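Local coordinates for enoyl-acyl carrier protein reductase (Uncultured bacterium, PDB 6KIA), which probably reduces the enoyl group of acyl carrier protein-bound fatty-acid intermediates with NADH and is associated with resistance to triclosan, at residues A[22-27]-A[158-163]; A[50-55]-A[81-86]; A[308-313]-A[341-346]. All coordinates share one frame; numbering follows the deposited sequence.

Contact 1: residues A[22-27]-A[158-163]. With NAI (1,4-dihydronicotinamide adenine dinucleotide), chain D.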
loop_
_atom_site.group_PDB
_atom_site.type_symbol
_atom_site.label_atom_id
_atom_site.label_comp_id
_atom_site.label_asym_id
_atom_site.label_seq_id
_atom_site.Cartn_x
_atom_site.Cartn_y
_atom_site.Cartn_z
ATOM N N PHE A 22 -5.430 -1.742 19.214
ATOM C CA PHE A 22 -5.098 -1.525 17.815
ATOM C C PHE A 22 -4.380 -2.749 17.276
ATOM O O PHE A 22 -3.367 -3.172 17.836
ATOM C CB PHE A 22 -4.220 -0.277 17.664
ATOM C CG PHE A 22 -3.812 0.011 16.241
ATOM C CD1 PHE A 22 -2.668 -0.555 15.707
ATOM C CD2 PHE A 22 -4.560 0.878 15.456
ATOM C CE1 PHE A 22 -2.282 -0.279 14.386
ATOM C CE2 PHE A 22 -4.186 1.174 14.150
ATOM C CZ PHE A 22 -3.046 0.591 13.613
ATOM N N VAL A 23 -4.905 -3.328 16.192
ATOM C CA VAL A 23 -4.342 -4.549 15.654
ATOM C C VAL A 23 -3.767 -4.292 14.272
ATOM O O VAL A 23 -4.502 -3.934 13.363
ATOM C CB VAL A 23 -5.379 -5.673 15.562
ATOM C CG1 VAL A 23 -4.716 -6.958 15.045
ATOM C CG2 VAL A 23 -6.004 -5.927 16.931
ATOM N N LEU A 24 -2.457 -4.462 14.133
ATOM C CA LEU A 24 -1.800 -4.289 12.842
ATOM C C LEU A 24 -1.866 -5.589 12.073
ATOM O O LEU A 24 -1.197 -6.559 12.426
ATOM C CB LEU A 24 -0.351 -3.816 13.009
ATOM C CG LEU A 24 0.310 -3.407 11.677
ATOM C CD1 LEU A 24 -0.386 -2.183 11.055
ATOM C CD2 LEU A 24 1.813 -3.198 11.836
ATOM N N PHE A 25 -2.701 -5.609 11.036
ATOM C CA PHE A 25 -2.912 -6.815 10.248
ATOM C C PHE A 25 -2.003 -6.769 9.009
ATOM O O PHE A 25 -2.442 -6.470 7.891
ATOM C CB PHE A 25 -4.395 -6.967 9.880
ATOM C CG PHE A 25 -4.766 -8.371 9.440
ATOM C CD1 PHE A 25 -4.969 -9.375 10.386
ATOM C CD2 PHE A 25 -4.854 -8.693 8.096
ATOM C CE1 PHE A 25 -5.292 -10.661 9.996
ATOM C CE2 PHE A 25 -5.190 -10.000 7.693
ATOM C CZ PHE A 25 -5.406 -10.977 8.645
ATOM N N GLY A 26 -0.721 -7.029 9.268
ATOM C CA GLY A 26 0.374 -6.878 8.321
ATOM C C GLY A 26 1.635 -6.635 9.133
ATOM O O GLY A 26 1.548 -6.412 10.345
ATOM N N GLU A 27 2.805 -6.662 8.486
ATOM C CA GLU A 27 4.054 -6.391 9.199
ATOM C C GLU A 27 4.515 -4.961 8.971
ATOM O O GLU A 27 4.250 -4.372 7.925
ATOM C CB GLU A 27 5.158 -7.374 8.782
ATOM C CG GLU A 27 4.849 -8.823 9.162
ATOM C CD GLU A 27 6.016 -9.762 8.930
ATOM O OE1 GLU A 27 6.824 -9.518 7.999
ATOM O OE2 GLU A 27 6.157 -10.716 9.725
ATOM N N ALA A 158 -6.171 -2.663 11.491
ATOM C CA ALA A 158 -5.570 -1.945 10.362
ATOM C C ALA A 158 -4.883 -2.916 9.377
ATOM O O ALA A 158 -3.810 -3.470 9.646
ATOM C CB ALA A 158 -4.574 -0.899 10.878
ATOM N N HIS A 159 -5.525 -3.130 8.237
ATOM C CA HIS A 159 -5.009 -4.027 7.194
ATOM C C HIS A 159 -3.975 -3.299 6.365
ATOM O O HIS A 159 -4.190 -2.151 6.009
ATOM C CB HIS A 159 -6.185 -4.498 6.339
ATOM C CG HIS A 159 -5.820 -5.336 5.157
ATOM N ND1 HIS A 159 -5.405 -4.787 3.961
ATOM C CD2 HIS A 159 -5.912 -6.672 4.946
ATOM C CE1 HIS A 159 -5.198 -5.754 3.086
ATOM N NE2 HIS A 159 -5.503 -6.907 3.656
ATOM N N THR A 160 -2.859 -3.959 6.054
ATOM C CA THR A 160 -1.810 -3.318 5.251
ATOM C C THR A 160 -1.342 -4.213 4.121
ATOM O O THR A 160 -0.472 -3.819 3.345
ATOM C CB THR A 160 -0.550 -2.963 6.089
ATOM O OG1 THR A 160 0.085 -4.182 6.500
ATOM C CG2 THR A 160 -0.890 -2.102 7.306
ATOM N N MET A 161 -1.866 -5.436 4.042
ATOM C CA MET A 161 -1.253 -6.453 3.190
ATOM C C MET A 161 -1.426 -6.176 1.716
ATOM O O MET A 161 -2.530 -5.913 1.253
ATOM C CB MET A 161 -1.845 -7.838 3.492
ATOM C CG MET A 161 -1.651 -8.265 4.922
ATOM S SD MET A 161 -2.365 -9.876 5.264
ATOM C CE MET A 161 -1.760 -10.186 6.929
ATOM N N ALA A 162 -0.317 -6.280 0.999
ATOM C CA ALA A 162 -0.295 -6.228 -0.461
ATOM C C ALA A 162 0.926 -7.003 -0.920
ATOM O O ALA A 162 1.977 -6.922 -0.296
ATOM C CB ALA A 162 -0.239 -4.768 -0.973
ATOM N N GLY A 163 0.805 -7.733 -2.022
ATOM C CA GLY A 163 1.942 -8.480 -2.549
ATOM C C GLY A 163 1.485 -9.686 -3.335
ATOM O O GLY A 163 0.396 -9.666 -3.896
HETATM P PA NAI D . 5.515 -2.236 2.893
HETATM O O1A NAI D . 6.084 -1.567 4.107
HETATM O O2A NAI D . 6.433 -3.170 2.129
HETATM O O5B NAI D . 4.182 -2.973 3.349
HETATM C C5B NAI D . 3.773 -4.154 2.690
HETATM C C4B NAI D . 2.776 -4.806 3.697
HETATM O O4B NAI D . 2.194 -6.036 2.952
HETATM C C3B NAI D . 3.348 -5.233 4.765
HETATM O O3B NAI D . 2.522 -4.998 5.979
HETATM C C2B NAI D . 3.551 -6.855 4.517
HETATM O O2B NAI D . 3.766 -7.526 5.813
HETATM C C1B NAI D . 2.471 -7.202 3.908
HETATM N N9A NAI D . 2.705 -8.326 2.978
HETATM C C8A NAI D . 3.407 -8.480 1.841
HETATM N N7A NAI D . 3.260 -9.739 1.434
HETATM C C5A NAI D . 2.453 -10.370 2.320
HETATM C C6A NAI D . 2.029 -11.690 2.306
HETATM N N6A NAI D . 2.262 -12.795 1.418
HETATM N N1A NAI D . 1.228 -12.109 3.299
HETATM C C2A NAI D . 0.857 -11.248 4.298
HETATM N N3A NAI D . 1.280 -9.928 4.307
HETATM C C4A NAI D . 2.097 -9.507 3.292
HETATM O O3 NAI D . 5.008 -1.123 1.780
HETATM P PN NAI D . 3.719 -0.153 1.809
HETATM O O1N NAI D . 3.737 0.703 3.038
HETATM O O2N NAI D . 3.843 0.630 0.512
HETATM O O5D NAI D . 2.426 -1.086 1.790
HETATM C C5D NAI D . 1.426 -0.989 2.790
HETATM C C4D NAI D . 0.073 -0.761 2.079
HETATM O O4D NAI D . 0.074 0.447 1.550
HETATM C C3D NAI D . -0.089 -1.723 0.904
HETATM O O3D NAI D . -1.336 -2.331 0.895
HETATM C C2D NAI D . 0.017 -0.757 -0.297
HETATM O O2D NAI D . -0.588 -1.389 -1.480
HETATM C C1D NAI D . -0.584 0.327 0.117
HETATM N N1N NAI D . -0.247 1.520 -0.659
HETATM C C2N NAI D . 1.048 1.804 -1.037
HETATM C C3N NAI D . 1.311 2.927 -1.832
HETATM C C7N NAI D . 2.739 3.290 -2.238
HETATM O O7N NAI D . 2.949 4.063 -3.170
HETATM N N7N NAI D . 3.822 2.727 -1.513
HETATM C C4N NAI D . 0.299 3.785 -2.237
HETATM C C5N NAI D . -1.005 3.516 -1.804
HETATM C C6N NAI D . -1.267 2.384 -1.024
#
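Backbone pairing joins strand 21-25 to strand 155-159 in parallel, and three hydrogen bonds are its evidence. A158 N donates to V23 O at 2.8 Å, with the donor nearly along the C=O axis (170°). F25 N then reaches A158 O, and T160 N reaches F25 O; in both the donor stands above the carbonyl plane.

Apolar contacts fall on two faces of the sheet. On the face of L24 and A158, the F22 ring brings CZ to 3.5 Å from A158 CB, while the L24 and T160 side chains cross at about a right angle. On the face of F25 and H159, M161 SD lies 4.7 Å from the F25 ring centroid, an oblique Met-aromatic contact (54° off the ring normal); separately, M161 CE packs 3.5 Å from F25 CE2.

The residues just past both strands grip NADH. E27 N donates to O2B of NADH at 3.0 Å. O3B of NADH donates to E27 O and accepts from T160 OG1.

These bonds engage both ribose hydroxyls at the C-terminal ends of the two strands, where Rossmann-type folds bind cofactor; the E27 carboxylate, bonded to V53 N and T52 OG1, lies near the 2'-hydroxyl and might disfavour a phosphate there.

Contact 2: residues A[50-55]-A[81-86]. With NAI (1,4-dihydronicotinamide adenine dinucleotide), chain D.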
loop_
_atom_site.group_PDB
_atom_site.type_symbol
_atom_site.label_atom_id
_atom_site.label_comp_id
_atom_site.label_asym_id
_atom_site.label_seq_id
_atom_site.Cartn_x
_atom_site.Cartn_y
_atom_site.Cartn_z
ATOM N N GLY A 50 0.022 -7.008 16.975
ATOM C CA GLY A 50 0.231 -7.280 15.568
ATOM C C GLY A 50 0.372 -8.747 15.213
ATOM O O GLY A 50 0.507 -9.628 16.074
ATOM N N ILE A 51 0.357 -9.020 13.913
ATOM C CA ILE A 51 0.586 -10.355 13.397
ATOM C C ILE A 51 1.999 -10.485 12.846
ATOM O O ILE A 51 2.727 -9.491 12.704
ATOM C CB ILE A 51 -0.460 -10.726 12.301
ATOM C CG1 ILE A 51 -0.399 -9.794 11.084
ATOM C CG2 ILE A 51 -1.875 -10.645 12.879
ATOM C CD1 ILE A 51 0.586 -10.189 9.991
ATOM N N THR A 52 2.387 -11.711 12.530
ATOM C CA THR A 52 3.633 -11.960 11.809
ATOM C C THR A 52 3.289 -12.863 10.628
ATOM O O THR A 52 2.311 -13.612 10.685
ATOM C CB THR A 52 4.707 -12.624 12.719
ATOM O OG1 THR A 52 5.869 -12.965 11.951
ATOM C CG2 THR A 52 4.164 -13.887 13.340
ATOM N N VAL A 53 4.061 -12.787 9.552
ATOM C CA VAL A 53 3.856 -13.731 8.461
ATOM C C VAL A 53 4.699 -14.983 8.688
ATOM O O VAL A 53 4.620 -15.945 7.928
ATOM C CB VAL A 53 4.193 -13.114 7.091
ATOM C CG1 VAL A 53 3.247 -11.957 6.796
ATOM C CG2 VAL A 53 5.660 -12.674 7.041
ATOM N N GLY A 54 5.497 -14.971 9.752
ATOM C CA GLY A 54 6.360 -16.099 10.064
ATOM C C GLY A 54 7.578 -16.105 9.164
ATOM O O GLY A 54 7.876 -15.103 8.515
ATOM N N ARG A 55 8.298 -17.221 9.129
ATOM C CA ARG A 55 9.458 -17.317 8.250
ATOM C C ARG A 55 9.450 -18.668 7.546
ATOM O O ARG A 55 8.691 -19.569 7.903
ATOM C CB ARG A 55 10.762 -17.141 9.040
ATOM C CG ARG A 55 10.778 -15.910 9.924
ATOM C CD ARG A 55 11.055 -14.627 9.163
ATOM N NE ARG A 55 10.920 -13.482 10.059
ATOM C CZ ARG A 55 11.889 -13.019 10.838
ATOM N NH1 ARG A 55 13.088 -13.591 10.823
ATOM N NH2 ARG A 55 11.659 -11.980 11.631
ATOM N N ILE A 81 3.130 -9.491 19.534
ATOM C CA ILE A 81 2.895 -10.144 18.253
ATOM C C ILE A 81 2.359 -11.534 18.519
ATOM O O ILE A 81 2.900 -12.263 19.345
ATOM C CB ILE A 81 4.158 -10.178 17.382
ATOM C CG1 ILE A 81 4.242 -8.853 16.629
ATOM C CG2 ILE A 81 4.100 -11.284 16.334
ATOM C CD1 ILE A 81 5.605 -8.368 16.390
ATOM N N ILE A 82 1.261 -11.880 17.856
ATOM C CA ILE A 82 0.680 -13.212 18.006
ATOM C C ILE A 82 1.425 -14.153 17.078
ATOM O O ILE A 82 1.464 -13.939 15.858
ATOM C CB ILE A 82 -0.829 -13.198 17.713
ATOM C CG1 ILE A 82 -1.539 -12.315 18.749
ATOM C CG2 ILE A 82 -1.401 -14.621 17.717
ATOM C CD1 ILE A 82 -3.008 -12.099 18.486
ATOM N N ASN A 83 2.075 -15.165 17.653
ATOM C CA ASN A 83 3.068 -15.921 16.894
ATOM C C ASN A 83 2.438 -17.053 16.080
ATOM O O ASN A 83 2.593 -18.234 16.392
ATOM C CB ASN A 83 4.135 -16.493 17.824
ATOM C CG ASN A 83 5.404 -16.850 17.087
ATOM O OD1 ASN A 83 5.490 -16.689 15.868
ATOM N ND2 ASN A 83 6.380 -17.390 17.812
ATOM N N VAL A 84 1.755 -16.669 15.010
ATOM C CA VAL A 84 1.163 -17.602 14.067
ATOM C C VAL A 84 1.577 -17.128 12.671
ATOM O O VAL A 84 1.478 -15.939 12.378
ATOM C CB VAL A 84 -0.364 -17.660 14.199
ATOM C CG1 VAL A 84 -0.978 -18.488 13.076
ATOM C CG2 VAL A 84 -0.761 -18.189 15.585
ATOM N N PRO A 85 2.114 -18.038 11.836
ATOM C CA PRO A 85 2.599 -17.566 10.527
ATOM C C PRO A 85 1.473 -17.229 9.546
ATOM O O PRO A 85 0.978 -18.114 8.836
ATOM C CB PRO A 85 3.441 -18.741 10.021
ATOM C CG PRO A 85 2.888 -19.941 10.736
ATOM C CD PRO A 85 2.435 -19.458 12.079
ATOM N N LEU A 86 1.105 -15.948 9.479
ATOM C CA LEU A 86 -0.032 -15.510 8.689
ATOM C C LEU A 86 0.428 -15.043 7.322
ATOM O O LEU A 86 0.169 -13.903 6.915
ATOM C CB LEU A 86 -0.786 -14.373 9.391
ATOM C CG LEU A 86 -2.018 -14.695 10.235
ATOM C CD1 LEU A 86 -2.795 -13.403 10.520
ATOM C CD2 LEU A 86 -2.900 -15.742 9.583
HETATM P PA NAI D . 5.515 -2.236 2.893
HETATM O O1A NAI D . 6.084 -1.567 4.107
HETATM O O2A NAI D . 6.433 -3.170 2.129
HETATM O O5B NAI D . 4.182 -2.973 3.349
HETATM C C5B NAI D . 3.773 -4.154 2.690
HETATM C C4B NAI D . 2.776 -4.806 3.697
HETATM O O4B NAI D . 2.194 -6.036 2.952
HETATM C C3B NAI D . 3.348 -5.233 4.765
HETATM O O3B NAI D . 2.522 -4.998 5.979
HETATM C C2B NAI D . 3.551 -6.855 4.517
HETATM O O2B NAI D . 3.766 -7.526 5.813
HETATM C C1B NAI D . 2.471 -7.202 3.908
HETATM N N9A NAI D . 2.705 -8.326 2.978
HETATM C C8A NAI D . 3.407 -8.480 1.841
HETATM N N7A NAI D . 3.260 -9.739 1.434
HETATM C C5A NAI D . 2.453 -10.370 2.320
HETATM C C6A NAI D . 2.029 -11.690 2.306
HETATM N N6A NAI D . 2.262 -12.795 1.418
HETATM N N1A NAI D . 1.228 -12.109 3.299
HETATM C C2A NAI D . 0.857 -11.248 4.298
HETATM N N3A NAI D . 1.280 -9.928 4.307
HETATM C C4A NAI D . 2.097 -9.507 3.292
HETATM O O3 NAI D . 5.008 -1.123 1.780
HETATM P PN NAI D . 3.719 -0.153 1.809
HETATM O O1N NAI D . 3.737 0.703 3.038
HETATM O O2N NAI D . 3.843 0.630 0.512
HETATM O O5D NAI D . 2.426 -1.086 1.790
HETATM C C5D NAI D . 1.426 -0.989 2.790
HETATM C C4D NAI D . 0.073 -0.761 2.079
HETATM O O4D NAI D . 0.074 0.447 1.550
HETATM C C3D NAI D . -0.089 -1.723 0.904
HETATM O O3D NAI D . -1.336 -2.331 0.895
HETATM C C2D NAI D . 0.017 -0.757 -0.297
HETATM O O2D NAI D . -0.588 -1.389 -1.480
HETATM C C1D NAI D . -0.584 0.327 0.117
HETATM N N1N NAI D . -0.247 1.520 -0.659
HETATM C C2N NAI D . 1.048 1.804 -1.037
HETATM C C3N NAI D . 1.311 2.927 -1.832
HETATM C C7N NAI D . 2.739 3.290 -2.238
HETATM O O7N NAI D . 2.949 4.063 -3.170
HETATM N N7N NAI D . 3.822 2.727 -1.513
HETATM C C4N NAI D . 0.299 3.785 -2.237
HETATM C C5N NAI D . -1.005 3.516 -1.804
HETATM C C6N NAI D . -1.267 2.384 -1.024
HETATM O O HOH W 1 0.296 -13.710 13.335
#
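Strands 50-52 and 81-83 start as a regular parallel pair and then splay, their short axes 4.8 Å apart at closest approach and 37° apart in direction. The tight part begins at G50, which faces I81 with 4.7 Å between their CA atoms. I82 N donates to G50 O almost along the C=O axis (170°), and the same oxygen receives a CA-H...O contact from I81, whose CG1 and CG2 pack near it. I81 CG2, anti to its backbone N, also meets T52 CB, and helix 67-77 packs on I81 from outside. At the other end L86 N donates to T52 O at 2.9 Å, in the carbonyl plane and on a lone pair. I51 and L86 cross at about a right angle, I51 CG2 lying 3.7 Å from L86 CD1.

Between these bonds the strands are loose. N83 centres an inverse gamma turn, V84 N donating to I82 O, and the chain turns a corner at V84. A water bridges the two backbones where they diverge: it accepts from T52 N at 3.0 Å and lies within donating distance of I82 O and V84 O. V84 O also sits 3.0 Å from T52 O, two acceptors that cannot bond to each other. The partly exposed V53, N83 and P85 form the outer side, where P85 CB lies against G54 CA. V53 O, by contrast, is buried without a partner, 3.7 Å from P85 CB.

T52 OG1, anti to its backbone N, accepts from G54 N in an ST turn. The turn probably helps to hold V53, whose CG1 lies 3.5 Å from C2A of NADH, so that the adenine meets an apolar methyl here.

Contact 3: residues A[308-313]-A[341-346]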
loop_
_atom_site.group_PDB
_atom_site.type_symbol
_atom_site.label_atom_id
_atom_site.label_comp_id
_atom_site.label_asym_id
_atom_site.label_seq_id
_atom_site.Cartn_x
_atom_site.Cartn_y
_atom_site.Cartn_z
ATOM N N PRO A 308 4.542 17.344 -6.714
ATOM C CA PRO A 308 3.633 18.486 -6.558
ATOM C C PRO A 308 3.035 18.636 -5.152
ATOM O O PRO A 308 2.381 19.650 -4.900
ATOM C CB PRO A 308 2.533 18.200 -7.599
ATOM C CG PRO A 308 3.201 17.328 -8.617
ATOM C CD PRO A 308 4.121 16.460 -7.831
ATOM N N LEU A 309 3.259 17.678 -4.252
ATOM C CA LEU A 309 2.868 17.887 -2.843
ATOM C C LEU A 309 3.509 19.168 -2.315
ATOM O O LEU A 309 2.925 19.870 -1.481
ATOM C CB LEU A 309 3.255 16.669 -1.977
ATOM C CG LEU A 309 2.902 16.786 -0.491
ATOM C CD1 LEU A 309 1.368 16.789 -0.317
ATOM C CD2 LEU A 309 3.547 15.656 0.344
ATOM N N LEU A 310 4.703 19.497 -2.819
ATOM C CA LEU A 310 5.351 20.758 -2.412
ATOM C C LEU A 310 4.457 21.979 -2.684
ATOM O O LEU A 310 4.312 22.885 -1.842
ATOM C CB LEU A 310 6.699 20.923 -3.109
ATOM C CG LEU A 310 7.843 20.100 -2.517
ATOM C CD1 LEU A 310 9.016 19.961 -3.472
ATOM C CD2 LEU A 310 8.290 20.683 -1.178
ATOM N N LYS A 311 3.831 21.989 -3.855
ATOM C CA LYS A 311 2.979 23.107 -4.219
ATOM C C LYS A 311 1.724 23.103 -3.355
ATOM O O LYS A 311 1.247 24.159 -2.929
ATOM C CB LYS A 311 2.633 23.026 -5.711
ATOM C CG LYS A 311 3.823 23.286 -6.597
ATOM C CD LYS A 311 3.422 23.329 -8.057
ATOM C CE LYS A 311 4.591 23.712 -8.938
ATOM N NZ LYS A 311 5.065 25.095 -8.626
ATOM N N ALA A 312 1.273 21.904 -2.986
ATOM C CA ALA A 312 0.097 21.775 -2.127
ATOM C C ALA A 312 0.411 22.318 -0.752
ATOM O O ALA A 312 -0.450 22.971 -0.120
ATOM C CB ALA A 312 -0.354 20.305 -2.068
ATOM N N LEU A 313 1.648 22.111 -0.297
ATOM C CA LEU A 313 1.989 22.587 1.038
ATOM C C LEU A 313 1.858 24.102 1.060
ATOM O O LEU A 313 1.444 24.681 2.069
ATOM C CB LEU A 313 3.395 22.182 1.463
ATOM C CG LEU A 313 3.610 20.702 1.748
ATOM C CD1 LEU A 313 5.033 20.440 2.198
ATOM C CD2 LEU A 313 2.592 20.157 2.750
ATOM N N SER A 341 13.125 24.365 -10.992
ATOM C CA SER A 341 13.331 23.610 -12.239
ATOM C C SER A 341 12.756 22.204 -12.156
ATOM O O SER A 341 12.152 21.702 -13.130
ATOM C CB SER A 341 14.817 23.528 -12.598
ATOM O OG SER A 341 15.279 24.791 -13.031
ATOM N N LEU A 342 12.981 21.567 -11.006
ATOM C CA LEU A 342 12.459 20.217 -10.775
ATOM C C LEU A 342 10.933 20.250 -10.915
ATOM O O LEU A 342 10.320 19.476 -11.676
ATOM C CB LEU A 342 12.873 19.714 -9.384
ATOM C CG LEU A 342 12.609 18.233 -9.034
ATOM C CD1 LEU A 342 13.512 17.781 -7.876
ATOM C CD2 LEU A 342 11.161 17.959 -8.697
ATOM N N LEU A 343 10.307 21.156 -10.168
ATOM C CA LEU A 343 8.860 21.212 -10.174
ATOM C C LEU A 343 8.292 21.578 -11.542
ATOM O O LEU A 343 7.211 21.103 -11.912
ATOM C CB LEU A 343 8.372 22.186 -9.115
ATOM C CG LEU A 343 8.543 21.680 -7.677
ATOM C CD1 LEU A 343 8.197 22.778 -6.691
ATOM C CD2 LEU A 343 7.652 20.442 -7.419
ATOM N N GLN A 344 9.015 22.424 -12.277
ATOM C CA GLN A 344 8.567 22.810 -13.608
ATOM C C GLN A 344 8.663 21.620 -14.558
ATOM O O GLN A 344 7.817 21.430 -15.439
ATOM C CB GLN A 344 9.396 23.999 -14.117
ATOM C CG GLN A 344 8.928 24.524 -15.474
ATOM C CD GLN A 344 7.498 25.050 -15.416
ATOM O OE1 GLN A 344 7.172 25.895 -14.575
ATOM N NE2 GLN A 344 6.634 24.532 -16.283
ATOM N N LYS A 345 9.653 20.765 -14.352
ATOM C CA LYS A 345 9.773 19.604 -15.200
ATOM C C LYS A 345 8.615 18.632 -14.934
ATOM O O LYS A 345 8.092 17.972 -15.858
ATOM C CB LYS A 345 11.130 18.934 -14.952
ATOM C CG LYS A 345 11.343 17.615 -15.653
ATOM C CD LYS A 345 12.794 17.182 -15.472
ATOM C CE LYS A 345 13.765 18.215 -16.065
ATOM N NZ LYS A 345 13.765 18.328 -17.556
ATOM N N ILE A 346 8.164 18.586 -13.678
ATOM C CA ILE A 346 6.965 17.804 -13.377
ATOM C C ILE A 346 5.676 18.441 -13.942
ATOM O O ILE A 346 4.796 17.746 -14.478
ATOM C CB ILE A 346 6.814 17.594 -11.860
ATOM C CG1 ILE A 346 8.026 16.834 -11.317
ATOM C CG2 ILE A 346 5.474 16.852 -11.549
ATOM C CD1 ILE A 346 8.074 15.365 -11.746
#
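Residues 309-313 are helical, with A312 N bonded to P308 O and L313 N to L309 O; residues 341-346 are helical throughout, as the bonds K345 N to S341 O and I346 N to L342 O attest. The two backbones stay well apart: the nearest CA pair, P308 and L343, is separated by 6.9 Å, so side chains carry nearly all of the contact. The P308 side chain is about 13 Å from the bound NADH.

L343 and I346, one helical turn apart, both point at the first segment. I346 sets CG2 anti to its backbone N, which carries that methyl to 3.7 Å from P308 CG; the proline ring and the isoleucine cross at about a right angle. L343 is the central side chain. Its CD2 lies 4.2 Å from L310 CD1, and K311 brings CE to 4.1 Å from L343 CB. K311 is extended as far as CE and bends at its last torsion (chi4 -63°), so aliphatic carbon rather than the ammonium group meets the leucine. W326 of helix 320-331 also packs on L343, and I383 of helix 370-385 on I346.

The contact is mainly apolar: helix-helix packing of 309-315 with 339-351, within the helical region that follows strand 283-287.

In the fold
From the N terminus, strand 21-25 pairs with strand 155-159, so contact 1 closes a long loop of 130 residues. Contact 2 is nested inside that loop, joining 50-55 to 81-86 across helix 67-77. Because strands 21-25 and 47-56 are sheet neighbours, the two contacts belong to one sheet; they touch where G26 N packs on I51 CG1 and F25 on L86, and both reach the NADH. Contact 3 comes later in series, closing a shorter, helical loop between 308-313 and 341-346; it joins helix 309-315 to helix 339-351, remote from those strands. It lies across the chain's centre from contact 2, with nearest atoms about 28 Å apart.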